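Local coordinates for nird-like protein (Hydrogenobacter thermophilus, PDB 4CH7) that decarboxylates siroheme to didecarboxysiroheme, with release of carbon dioxide, in the biosynthesis of heme d1, at residues 135-140 with 263-268; 237-242 with 298-303; 258-263 with 276-281; 285-290 with 303-308. All blocks are in the same frame, centred on the assembly; numbering follows the deposited sequence.

All four contacts belong to one eight-stranded antiparallel barrel built from the two AsnC-like domains. Contact 1 joins strand 132-139 of the first domain to strand 259-264 of the second; contact 3 continues across the sheet from 259-264 to its hairpin partner 275-281. The two share Y263, whose side chain lies about 7 Å from that of H93, the inferred active-site residue. Contacts 2 and 4 lie further from the chain's centre, away from this site, and share Y303. Contact 4 packs helix 284-297 on the sheet, its centre about 10 Å from that of contact 3, where I287 meets M279. Contact 2 touches contact 3 through S237 and W239.

Contact 1 of 4, residues 135-140 with 263-268; sequences LRVVRL and YQRTTS
The guanidinium of R265 is overlapped by the isobutyl group of L135, whose CD2 sits 3.4 Å above one face, toward the rim. A turn at chi3 (-71°) carries R265 NE into place to bond a water that also accepts from R136 N. In the guanidinium plane, R265 NH2 donates to S268 OG at 3.1 Å, while NH1 reaches the carbonyls of F271 and Y273. Arginine suits this spot because its flat cation can offer one face to a leucine and its N-H groups to several acceptors. An alanine here would probably leave the L135 methyl without its flat cover, S268 OG without this donor and the bridging water less firmly held. Further along, V138 and Q264 pair by two backbone bonds, V138 N to Q264 O and Q264 N to V138 O, both 2.8 Å. R139 lays its CG against Y263 CE2 at 3.5 Å, its NE bonding H261, and V137 CB meets Y263 CB at 3.8 Å. L140 CD2 and Q264 NE2 touch at 3.3 Å, the two side chains crossing at about a right angle. This antiparallel pairing links strands of the two AsnC-like domains, as in the dimeric alpha/beta barrel.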
# COMPACT_ATOMS: atom_id res chain seq x y z
N LEU A 135 -14.29 -4.49 -1.46
CA LEU A 135 -13.77 -4.48 -2.82
C LEU A 135 -12.28 -4.83 -2.85
O LEU A 135 -11.47 -4.19 -2.19
CB LEU A 135 -13.98 -3.10 -3.46
CG LEU A 135 -15.37 -2.49 -3.30
CD1 LEU A 135 -15.44 -1.12 -3.94
CD2 LEU A 135 -16.43 -3.41 -3.88
N ARG A 136 -11.94 -5.86 -3.62
CA ARG A 136 -10.54 -6.23 -3.80
C ARG A 136 -10.02 -5.72 -5.13
O ARG A 136 -10.43 -6.18 -6.19
CB ARG A 136 -10.36 -7.75 -3.69
CG ARG A 136 -10.43 -8.25 -2.25
CD ARG A 136 -10.27 -9.75 -2.17
NE ARG A 136 -10.29 -10.20 -0.78
CZ ARG A 136 -11.40 -10.40 -0.08
NH1 ARG A 136 -12.58 -10.18 -0.63
NH2 ARG A 136 -11.33 -10.81 1.18
N VAL A 137 -9.11 -4.75 -5.05
CA VAL A 137 -8.55 -4.12 -6.24
C VAL A 137 -7.13 -4.59 -6.51
O VAL A 137 -6.43 -5.05 -5.61
CB VAL A 137 -8.57 -2.59 -6.12
CG1 VAL A 137 -10.00 -2.09 -5.93
CG2 VAL A 137 -7.70 -2.13 -4.96
N VAL A 138 -6.71 -4.49 -7.77
CA VAL A 138 -5.35 -4.82 -8.17
C VAL A 138 -4.75 -3.58 -8.84
O VAL A 138 -5.39 -2.99 -9.70
CB VAL A 138 -5.31 -5.98 -9.16
CG1 VAL A 138 -3.91 -6.56 -9.24
CG2 VAL A 138 -6.30 -7.05 -8.76
N ARG A 139 -3.55 -3.20 -8.43
CA ARG A 139 -2.90 -2.03 -9.01
C ARG A 139 -2.61 -2.24 -10.49
O ARG A 139 -2.11 -3.29 -10.88
CB ARG A 139 -1.59 -1.72 -8.28
CG ARG A 139 -1.38 -0.24 -7.97
CD ARG A 139 -0.33 0.39 -8.87
NE ARG A 139 0.49 1.34 -8.12
CZ ARG A 139 1.72 1.07 -7.68
NH1 ARG A 139 2.27 -0.11 -7.93
NH2 ARG A 139 2.40 1.98 -7.00
N LEU A 140 -2.94 -1.25 -11.31
CA LEU A 140 -2.58 -1.30 -12.72
C LEU A 140 -1.21 -0.66 -12.93
O LEU A 140 -1.11 0.53 -13.21
CB LEU A 140 -3.64 -0.61 -13.60
CG LEU A 140 -4.95 -1.36 -13.82
CD1 LEU A 140 -5.79 -0.68 -14.89
CD2 LEU A 140 -4.68 -2.79 -14.21
N TYR A 263 -6.35 1.24 -10.44
CA TYR A 263 -6.63 -0.09 -9.93
C TYR A 263 -7.77 -0.69 -10.72
O TYR A 263 -8.56 0.03 -11.33
CB TYR A 263 -7.02 -0.03 -8.45
CG TYR A 263 -6.04 0.71 -7.58
CD1 TYR A 263 -6.12 2.09 -7.42
CD2 TYR A 263 -5.03 0.04 -6.91
CE1 TYR A 263 -5.23 2.77 -6.62
CE2 TYR A 263 -4.13 0.71 -6.10
CZ TYR A 263 -4.23 2.08 -5.97
OH TYR A 263 -3.34 2.76 -5.17
N GLN A 264 -7.86 -2.02 -10.71
CA GLN A 264 -9.00 -2.69 -11.33
C GLN A 264 -9.54 -3.78 -10.42
O GLN A 264 -8.83 -4.32 -9.57
CB GLN A 264 -8.62 -3.26 -12.70
CG GLN A 264 -7.58 -4.37 -12.65
CD GLN A 264 -7.51 -5.14 -13.96
OE1 GLN A 264 -8.50 -5.24 -14.67
NE2 GLN A 264 -6.34 -5.68 -14.27
N ARG A 265 -10.82 -4.08 -10.60
CA ARG A 265 -11.47 -5.15 -9.87
C ARG A 265 -12.53 -5.73 -10.78
O ARG A 265 -12.72 -5.26 -11.90
CB ARG A 265 -12.12 -4.61 -8.60
CG ARG A 265 -13.15 -3.51 -8.85
CD ARG A 265 -13.88 -3.12 -7.56
NE ARG A 265 -14.79 -4.16 -7.10
CZ ARG A 265 -16.10 -4.17 -7.33
NH1 ARG A 265 -16.66 -3.18 -8.03
NH2 ARG A 265 -16.86 -5.15 -6.88
N THR A 266 -13.23 -6.74 -10.30
CA THR A 266 -14.36 -7.26 -11.03
C THR A 266 -15.54 -6.33 -10.82
O THR A 266 -15.51 -5.47 -9.94
CB THR A 266 -14.75 -8.66 -10.54
OG1 THR A 266 -15.69 -9.23 -11.46
CG2 THR A 266 -15.37 -8.59 -9.15
N THR A 267 -16.57 -6.47 -11.65
CA THR A 267 -17.82 -5.75 -11.42
C THR A 267 -18.67 -6.57 -10.46
O THR A 267 -18.48 -7.78 -10.34
CB THR A 267 -18.60 -5.52 -12.72
OG1 THR A 267 -18.98 -6.78 -13.29
CG2 THR A 267 -17.76 -4.75 -13.73
N SER A 268 -19.59 -5.91 -9.77
CA SER A 268 -20.50 -6.61 -8.87
C SER A 268 -21.81 -5.84 -8.77
O SER A 268 -21.88 -4.67 -9.13
CB SER A 268 -19.88 -6.77 -7.48
OG SER A 268 -19.95 -5.56 -6.74
O HOH W 1 -13.98 -6.54 -5.65
O HOH W 2 -12.08 -7.87 -7.57

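Contact 2 of 4, residues 237-242 with 298-303; sequences SVWEVP and KALSKY
W239 and Y303 form the tight part of this contact, an offset stack with ring centroids 4.6 Å apart and planes only 16° from parallel. The two side chains run the same way from a non-hydrogen-bonded antiparallel pair, and Y303 adds its CB to the stack: it lies over one face of the indole's six-membered ring, 3.4 Å from W239 CE3, as a CH-pi contact. Y303 CG takes the crowded position between backbone N and carbonyl carbon (chi1 78°), which brings it 3.6 Å from W239 CZ3. At the indole edge, W239 NE1 donates to S237 OG at 2.8 Å, close to the ring plane, which should limit rotation of the ring. Tryptophan suits a buried place that needs both a wide apolar face and one polar N-H. L300 adds aliphatic bulk, its CD1 reaching V241 CG2 at 3.9 Å.

The other side is looser and faces solvent. E240 N makes a nearly straight bond to K302 O, 3.0 Å and 176°, but the side chains run alongside each other without pairing their charges: E240 OE1 touches K302 CD at 3.2 Å, whereas K302 NZ, turned aside at chi4, stays 5.3 Å from E240 OE1. Helix 284-297 ends in a Schellman motif at A299, and L300 to K302 then lead into strand 303-314 beside strand 233-239, with L300 and V241 also packing on V249 of helix 246-254.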
# COMPACT_ATOMS: atom_id res chain seq x y z
N SER A 237 -11.61 8.37 -8.73
CA SER A 237 -12.56 8.26 -9.83
C SER A 237 -12.83 6.78 -10.08
O SER A 237 -11.89 5.99 -10.19
CB SER A 237 -12.01 8.93 -11.09
OG SER A 237 -10.92 8.20 -11.62
N VAL A 238 -14.10 6.41 -10.14
CA VAL A 238 -14.46 5.02 -10.40
C VAL A 238 -15.22 4.92 -11.72
O VAL A 238 -16.07 5.75 -12.03
CB VAL A 238 -15.28 4.41 -9.24
CG1 VAL A 238 -14.43 4.36 -7.98
CG2 VAL A 238 -16.55 5.20 -8.99
N TRP A 239 -14.88 3.90 -12.51
CA TRP A 239 -15.41 3.79 -13.86
C TRP A 239 -15.95 2.39 -14.15
O TRP A 239 -15.39 1.39 -13.71
CB TRP A 239 -14.32 4.13 -14.88
CG TRP A 239 -13.66 5.45 -14.62
CD1 TRP A 239 -12.69 5.72 -13.69
CD2 TRP A 239 -13.91 6.69 -15.30
NE1 TRP A 239 -12.34 7.04 -13.75
CE2 TRP A 239 -13.07 7.66 -14.73
CE3 TRP A 239 -14.77 7.06 -16.33
CZ2 TRP A 239 -13.07 8.99 -15.16
CZ3 TRP A 239 -14.77 8.38 -16.76
CH2 TRP A 239 -13.93 9.33 -16.17
N GLU A 240 -17.05 2.33 -14.90
CA GLU A 240 -17.53 1.06 -15.43
C GLU A 240 -17.04 0.92 -16.86
O GLU A 240 -17.47 1.66 -17.75
CB GLU A 240 -19.05 0.97 -15.37
CG GLU A 240 -19.60 -0.35 -15.88
CD GLU A 240 -21.11 -0.45 -15.72
OE1 GLU A 240 -21.65 0.17 -14.78
OE2 GLU A 240 -21.74 -1.13 -16.55
N VAL A 241 -16.13 -0.02 -17.07
CA VAL A 241 -15.48 -0.20 -18.37
C VAL A 241 -15.58 -1.66 -18.80
O VAL A 241 -15.35 -2.56 -17.99
CB VAL A 241 -14.00 0.20 -18.30
CG1 VAL A 241 -13.35 0.12 -19.68
CG2 VAL A 241 -13.84 1.60 -17.73
N PRO A 242 -15.95 -1.90 -20.07
CA PRO A 242 -15.88 -3.26 -20.61
C PRO A 242 -14.45 -3.80 -20.51
O PRO A 242 -13.51 -3.12 -20.93
CB PRO A 242 -16.29 -3.08 -22.08
CG PRO A 242 -16.20 -1.60 -22.36
CD PRO A 242 -16.50 -0.94 -21.05
N LYS A 298 -13.61 8.46 -24.43
CA LYS A 298 -13.66 7.01 -24.30
C LYS A 298 -15.09 6.47 -24.19
O LYS A 298 -15.28 5.27 -23.99
CB LYS A 298 -12.82 6.54 -23.11
CG LYS A 298 -11.33 6.69 -23.33
CD LYS A 298 -10.90 5.96 -24.60
CE LYS A 298 -9.46 6.27 -24.96
NZ LYS A 298 -9.02 5.51 -26.16
N ALA A 299 -16.07 7.36 -24.34
CA ALA A 299 -17.48 6.99 -24.27
C ALA A 299 -17.83 6.21 -23.00
O ALA A 299 -18.42 5.13 -23.07
CB ALA A 299 -17.90 6.21 -25.51
N LEU A 300 -17.45 6.76 -21.86
CA LEU A 300 -17.71 6.13 -20.57
C LEU A 300 -18.63 7.00 -19.72
O LEU A 300 -18.16 7.85 -18.95
CB LEU A 300 -16.39 5.85 -19.84
CG LEU A 300 -15.35 5.04 -20.62
CD1 LEU A 300 -14.06 4.89 -19.85
CD2 LEU A 300 -15.91 3.68 -20.99
N SER A 301 -19.93 6.81 -19.87
CA SER A 301 -20.93 7.62 -19.18
C SER A 301 -21.17 7.13 -17.76
O SER A 301 -21.71 7.87 -16.93
CB SER A 301 -22.24 7.62 -19.96
OG SER A 301 -22.70 6.30 -20.20
N LYS A 302 -20.76 5.90 -17.47
CA LYS A 302 -20.93 5.34 -16.14
C LYS A 302 -19.68 5.54 -15.30
O LYS A 302 -18.70 4.79 -15.43
CB LYS A 302 -21.26 3.85 -16.23
CG LYS A 302 -22.43 3.55 -17.13
CD LYS A 302 -22.94 2.14 -16.89
CE LYS A 302 -24.03 1.78 -17.88
NZ LYS A 302 -25.20 2.70 -17.78
N TYR A 303 -19.71 6.56 -14.45
CA TYR A 303 -18.59 6.85 -13.55
C TYR A 303 -19.03 7.73 -12.39
O TYR A 303 -20.14 8.26 -12.38
CB TYR A 303 -17.44 7.50 -14.31
CG TYR A 303 -17.63 8.98 -14.61
CD1 TYR A 303 -18.35 9.39 -15.72
CD2 TYR A 303 -17.07 9.95 -13.79
CE1 TYR A 303 -18.52 10.73 -16.00
CE2 TYR A 303 -17.23 11.29 -14.06
CZ TYR A 303 -17.96 11.68 -15.17
OH TYR A 303 -18.12 13.02 -15.44

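Contact 3 of 4, residues 258-263 with 276-281; sequences GVSHCY and FAMMHG
Y263 and F276 exchange two backbone bonds, N to O each way and both 2.8 Å, at one end of this strand pair; at the other, H280 N donates to G258 O, also 2.8 Å. Between them M278 is held by three bonds: its N bonds H261 O nearly along the C=O axis, and its O accepts from S260 N at 3.0 Å and from S260 OG. S260 OG approaches M278 O from above the carbonyl plane, at 3.3 Å, so serine supplies a second grip on one oxygen. The register slips by one residue between V259 and C262, a beta bulge in the hairpin of strands 259-264 and 275-281, the second and third strands of a ferredoxin-like domain. G258 has a positive phi (95°), and a CB there would clash with H280 O, so glycine fits. The imidazole of H280 lies over the G258 peptide, G258 O standing 3.7 Å above the ring centre, and also stacks with Y231. An alanine in place of H280 would probably uncover the G258 peptide and leave Y231 without its stacking partner. Outward, M278, a selenomethionine here, has CG anti to the carbonyl carbon (chi1 -57°), which puts CG at the edge of the tyrosine ring, 4.0 Å from Y263 CE1. On the opposite sheet face, C262 SG meets A277 CB at 4.0 Å, and V259 CG2 lies alongside M279 CG.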
# COMPACT_ATOMS: atom_id res chain seq x y z
N GLY A 258 -2.55 14.82 -13.37
CA GLY A 258 -3.65 14.77 -12.44
C GLY A 258 -4.12 13.36 -12.17
O GLY A 258 -5.02 13.14 -11.35
N VAL A 259 -3.52 12.39 -12.86
CA VAL A 259 -3.84 10.98 -12.65
C VAL A 259 -2.64 10.21 -12.10
O VAL A 259 -1.58 10.17 -12.72
CB VAL A 259 -4.31 10.30 -13.95
CG1 VAL A 259 -4.43 8.80 -13.75
CG2 VAL A 259 -5.63 10.89 -14.41
N SER A 260 -2.81 9.61 -10.92
CA SER A 260 -1.76 8.80 -10.32
C SER A 260 -2.07 7.31 -10.46
O SER A 260 -2.09 6.77 -11.57
CB SER A 260 -1.58 9.17 -8.84
OG SER A 260 -2.83 9.22 -8.17
N HIS A 261 -2.31 6.64 -9.34
CA HIS A 261 -2.52 5.20 -9.34
C HIS A 261 -3.83 4.77 -9.99
O HIS A 261 -4.86 5.43 -9.83
CB HIS A 261 -2.45 4.65 -7.91
CG HIS A 261 -1.16 4.92 -7.22
ND1 HIS A 261 0.02 4.29 -7.57
CD2 HIS A 261 -0.84 5.76 -6.21
CE1 HIS A 261 1.00 4.73 -6.80
NE2 HIS A 261 0.50 5.62 -5.97
N CYS A 262 -3.78 3.66 -10.72
CA CYS A 262 -4.98 3.05 -11.27
C CYS A 262 -5.12 1.64 -10.73
O CYS A 262 -4.13 0.92 -10.57
CB CYS A 262 -4.93 3.04 -12.80
SG CYS A 262 -4.99 4.68 -13.55
N TYR A 263 -6.35 1.24 -10.44
CA TYR A 263 -6.63 -0.09 -9.93
C TYR A 263 -7.77 -0.69 -10.72
O TYR A 263 -8.56 0.03 -11.33
CB TYR A 263 -7.02 -0.03 -8.45
CG TYR A 263 -6.04 0.71 -7.58
CD1 TYR A 263 -6.12 2.09 -7.42
CD2 TYR A 263 -5.03 0.04 -6.91
CE1 TYR A 263 -5.23 2.77 -6.62
CE2 TYR A 263 -4.13 0.71 -6.10
CZ TYR A 263 -4.23 2.08 -5.97
OH TYR A 263 -3.34 2.76 -5.17
N PHE A 276 -10.64 1.88 -11.19
CA PHE A 276 -10.39 2.94 -10.22
C PHE A 276 -9.20 3.77 -10.70
O PHE A 276 -8.19 3.21 -11.12
CB PHE A 276 -10.10 2.37 -8.83
CG PHE A 276 -11.29 1.75 -8.14
CD1 PHE A 276 -12.36 1.22 -8.87
CD2 PHE A 276 -11.35 1.70 -6.76
CE1 PHE A 276 -13.45 0.65 -8.23
CE2 PHE A 276 -12.44 1.14 -6.11
CZ PHE A 276 -13.49 0.61 -6.85
N ALA A 277 -9.32 5.09 -10.63
CA ALA A 277 -8.22 5.97 -11.01
C ALA A 277 -8.11 7.15 -10.07
O ALA A 277 -8.98 8.03 -10.07
CB ALA A 277 -8.37 6.44 -12.45
N MSE A 278 -7.05 7.18 -9.27
CA MSE A 278 -6.83 8.27 -8.34
C MSE A 278 -6.55 9.56 -9.10
O MSE A 278 -5.58 9.65 -9.85
CB MSE A 278 -5.66 7.97 -7.40
CG MSE A 278 -5.81 6.69 -6.59
SE MSE A 278 -7.50 6.53 -5.65
CE MSE A 278 -8.40 5.33 -6.88
N MSE A 279 -7.42 10.55 -8.91
CA MSE A 279 -7.22 11.85 -9.53
C MSE A 279 -6.85 12.89 -8.49
O MSE A 279 -7.19 12.77 -7.31
CB MSE A 279 -8.46 12.29 -10.31
CG MSE A 279 -8.69 11.56 -11.63
SE MSE A 279 -10.40 12.00 -12.42
CE MSE A 279 -10.30 10.92 -14.02
N HIS A 280 -6.13 13.91 -8.93
CA HIS A 280 -5.82 15.06 -8.09
C HIS A 280 -5.79 16.30 -8.96
O HIS A 280 -5.54 16.22 -10.17
CB HIS A 280 -4.47 14.88 -7.37
CG HIS A 280 -3.33 14.59 -8.29
ND1 HIS A 280 -2.61 13.42 -8.25
CD2 HIS A 280 -2.76 15.34 -9.27
CE1 HIS A 280 -1.66 13.45 -9.17
NE2 HIS A 280 -1.74 14.60 -9.81
N GLY A 281 -6.08 17.44 -8.36
CA GLY A 281 -6.05 18.71 -9.07
C GLY A 281 -5.91 19.83 -8.06
O GLY A 281 -5.84 19.58 -6.86

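Contact 4 of 4, residues 285-290 with 303-308; sequences EEIKLL and YALLFS
The backbone N of F307, whose ring meets I287 and K288, is held from outside the contact by T98 OG1 and makes a weak bond of 3.4 Å to L305 O in its own strand. L305 and F307 both turn their side chains toward the helix. This is the helix-on-sheet layer of a ferredoxin-like beta-alpha-beta-beta-alpha-beta domain: helix 284-297 is the second helix, and it carries the chain in a beta-alpha-beta crossover from strand 275-281 to strand 303-314, with strand 233-239 lying between those two in the sheet. The helix segment runs at 157° to strand segment 303-308, and their axes approach to 10.1 Å, leaving room for one layer of side chains.

I287 takes a central part in that layer: its CB, the branch CG2 and the tip CD1 all come to 4.0 Å from F307 CE1, the two side chains sliding past each other in opposite directions. I287 CG2, anti to the backbone N, also reaches the leucine, standing 4.1 Å from L305 CD1. The same isoleucine packs on M279 of strand 275-281, two strands over from 303-314. A lysine suits the next position, at the exposed border of the helix, because its methylene chain can cover apolar neighbours there. K288 CG lies close to the plane of the F307 ring, at its edge, 4.1 Å from F307 CZ. L305 CD1 comes still closer to the helix, 3.7 Å from K288 CA and 3.8 Å from K288 CG.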
# COMPACT_ATOMS: atom_id res chain seq x y z
N GLU A 285 -13.51 21.14 -9.43
CA GLU A 285 -14.01 21.38 -10.78
C GLU A 285 -12.98 21.00 -11.84
O GLU A 285 -13.33 20.50 -12.91
CB GLU A 285 -14.41 22.85 -10.94
CG GLU A 285 -15.01 23.20 -12.29
CD GLU A 285 -16.39 22.60 -12.49
OE1 GLU A 285 -17.11 22.43 -11.48
OE2 GLU A 285 -16.75 22.30 -13.64
N GLU A 286 -11.71 21.25 -11.54
CA GLU A 286 -10.62 20.89 -12.42
C GLU A 286 -10.57 19.38 -12.67
O GLU A 286 -10.38 18.94 -13.80
CB GLU A 286 -9.29 21.37 -11.83
CG GLU A 286 -8.07 21.01 -12.66
CD GLU A 286 -6.78 21.43 -12.01
OE1 GLU A 286 -6.76 22.45 -11.29
OE2 GLU A 286 -5.77 20.72 -12.20
N ILE A 287 -10.75 18.61 -11.60
CA ILE A 287 -10.82 17.15 -11.70
C ILE A 287 -12.05 16.74 -12.51
O ILE A 287 -11.98 15.85 -13.36
CB ILE A 287 -10.85 16.49 -10.30
CG1 ILE A 287 -9.47 16.57 -9.64
CG2 ILE A 287 -11.30 15.04 -10.39
CD1 ILE A 287 -9.45 16.08 -8.20
N LYS A 288 -13.18 17.40 -12.24
CA LYS A 288 -14.42 17.15 -12.97
C LYS A 288 -14.23 17.30 -14.48
O LYS A 288 -14.72 16.48 -15.25
CB LYS A 288 -15.53 18.10 -12.50
CG LYS A 288 -16.20 17.70 -11.19
CD LYS A 288 -17.38 18.61 -10.88
CE LYS A 288 -18.08 18.21 -9.58
NZ LYS A 288 -19.18 19.15 -9.22
N LEU A 289 -13.52 18.35 -14.88
CA LEU A 289 -13.19 18.58 -16.28
C LEU A 289 -12.42 17.41 -16.87
O LEU A 289 -12.79 16.88 -17.92
CB LEU A 289 -12.37 19.87 -16.42
CG LEU A 289 -13.12 21.15 -16.79
CD1 LEU A 289 -14.37 21.32 -15.94
CD2 LEU A 289 -12.22 22.37 -16.64
N LEU A 290 -11.36 17.00 -16.18
CA LEU A 290 -10.53 15.87 -16.60
C LEU A 290 -11.34 14.59 -16.75
O LEU A 290 -11.16 13.83 -17.70
CB LEU A 290 -9.39 15.67 -15.60
CG LEU A 290 -8.55 14.39 -15.72
CD1 LEU A 290 -7.91 14.29 -17.09
CD2 LEU A 290 -7.49 14.34 -14.63
N TYR A 303 -19.71 6.56 -14.45
CA TYR A 303 -18.59 6.85 -13.55
C TYR A 303 -19.03 7.73 -12.39
O TYR A 303 -20.14 8.26 -12.38
CB TYR A 303 -17.44 7.50 -14.31
CG TYR A 303 -17.63 8.98 -14.61
CD1 TYR A 303 -18.35 9.39 -15.72
CD2 TYR A 303 -17.07 9.95 -13.79
CE1 TYR A 303 -18.52 10.73 -16.00
CE2 TYR A 303 -17.23 11.29 -14.06
CZ TYR A 303 -17.96 11.68 -15.17
OH TYR A 303 -18.12 13.02 -15.44
N ALA A 304 -18.14 7.88 -11.42
CA ALA A 304 -18.40 8.71 -10.25
C ALA A 304 -17.10 9.27 -9.70
O ALA A 304 -16.06 8.61 -9.74
CB ALA A 304 -19.13 7.91 -9.18
N LEU A 305 -17.17 10.49 -9.18
CA LEU A 305 -16.00 11.12 -8.57
C LEU A 305 -16.15 11.15 -7.05
O LEU A 305 -16.97 11.90 -6.51
CB LEU A 305 -15.80 12.53 -9.12
CG LEU A 305 -15.46 12.63 -10.61
CD1 LEU A 305 -15.24 14.07 -11.04
CD2 LEU A 305 -14.25 11.78 -10.93
N LEU A 306 -15.37 10.32 -6.38
CA LEU A 306 -15.41 10.24 -4.92
C LEU A 306 -14.29 11.09 -4.33
O LEU A 306 -13.18 10.59 -4.08
CB LEU A 306 -15.32 8.79 -4.44
CG LEU A 306 -16.55 7.89 -4.64
CD1 LEU A 306 -16.72 7.47 -6.09
CD2 LEU A 306 -16.47 6.67 -3.74
N PHE A 307 -14.57 12.37 -4.11
CA PHE A 307 -13.57 13.30 -3.61
C PHE A 307 -13.19 13.03 -2.16
O PHE A 307 -14.05 12.78 -1.32
CB PHE A 307 -14.07 14.74 -3.75
CG PHE A 307 -14.21 15.21 -5.17
CD1 PHE A 307 -13.13 15.81 -5.82
CD2 PHE A 307 -15.40 15.06 -5.86
CE1 PHE A 307 -13.25 16.24 -7.13
CE2 PHE A 307 -15.53 15.49 -7.17
CZ PHE A 307 -14.45 16.08 -7.81
N SER A 308 -11.89 13.08 -1.88
CA SER A 308 -11.39 12.96 -0.52
C SER A 308 -11.57 14.29 0.20
O SER A 308 -10.90 15.27 -0.12
CB SER A 308 -9.92 12.55 -0.53
OG SER A 308 -9.29 12.86 0.71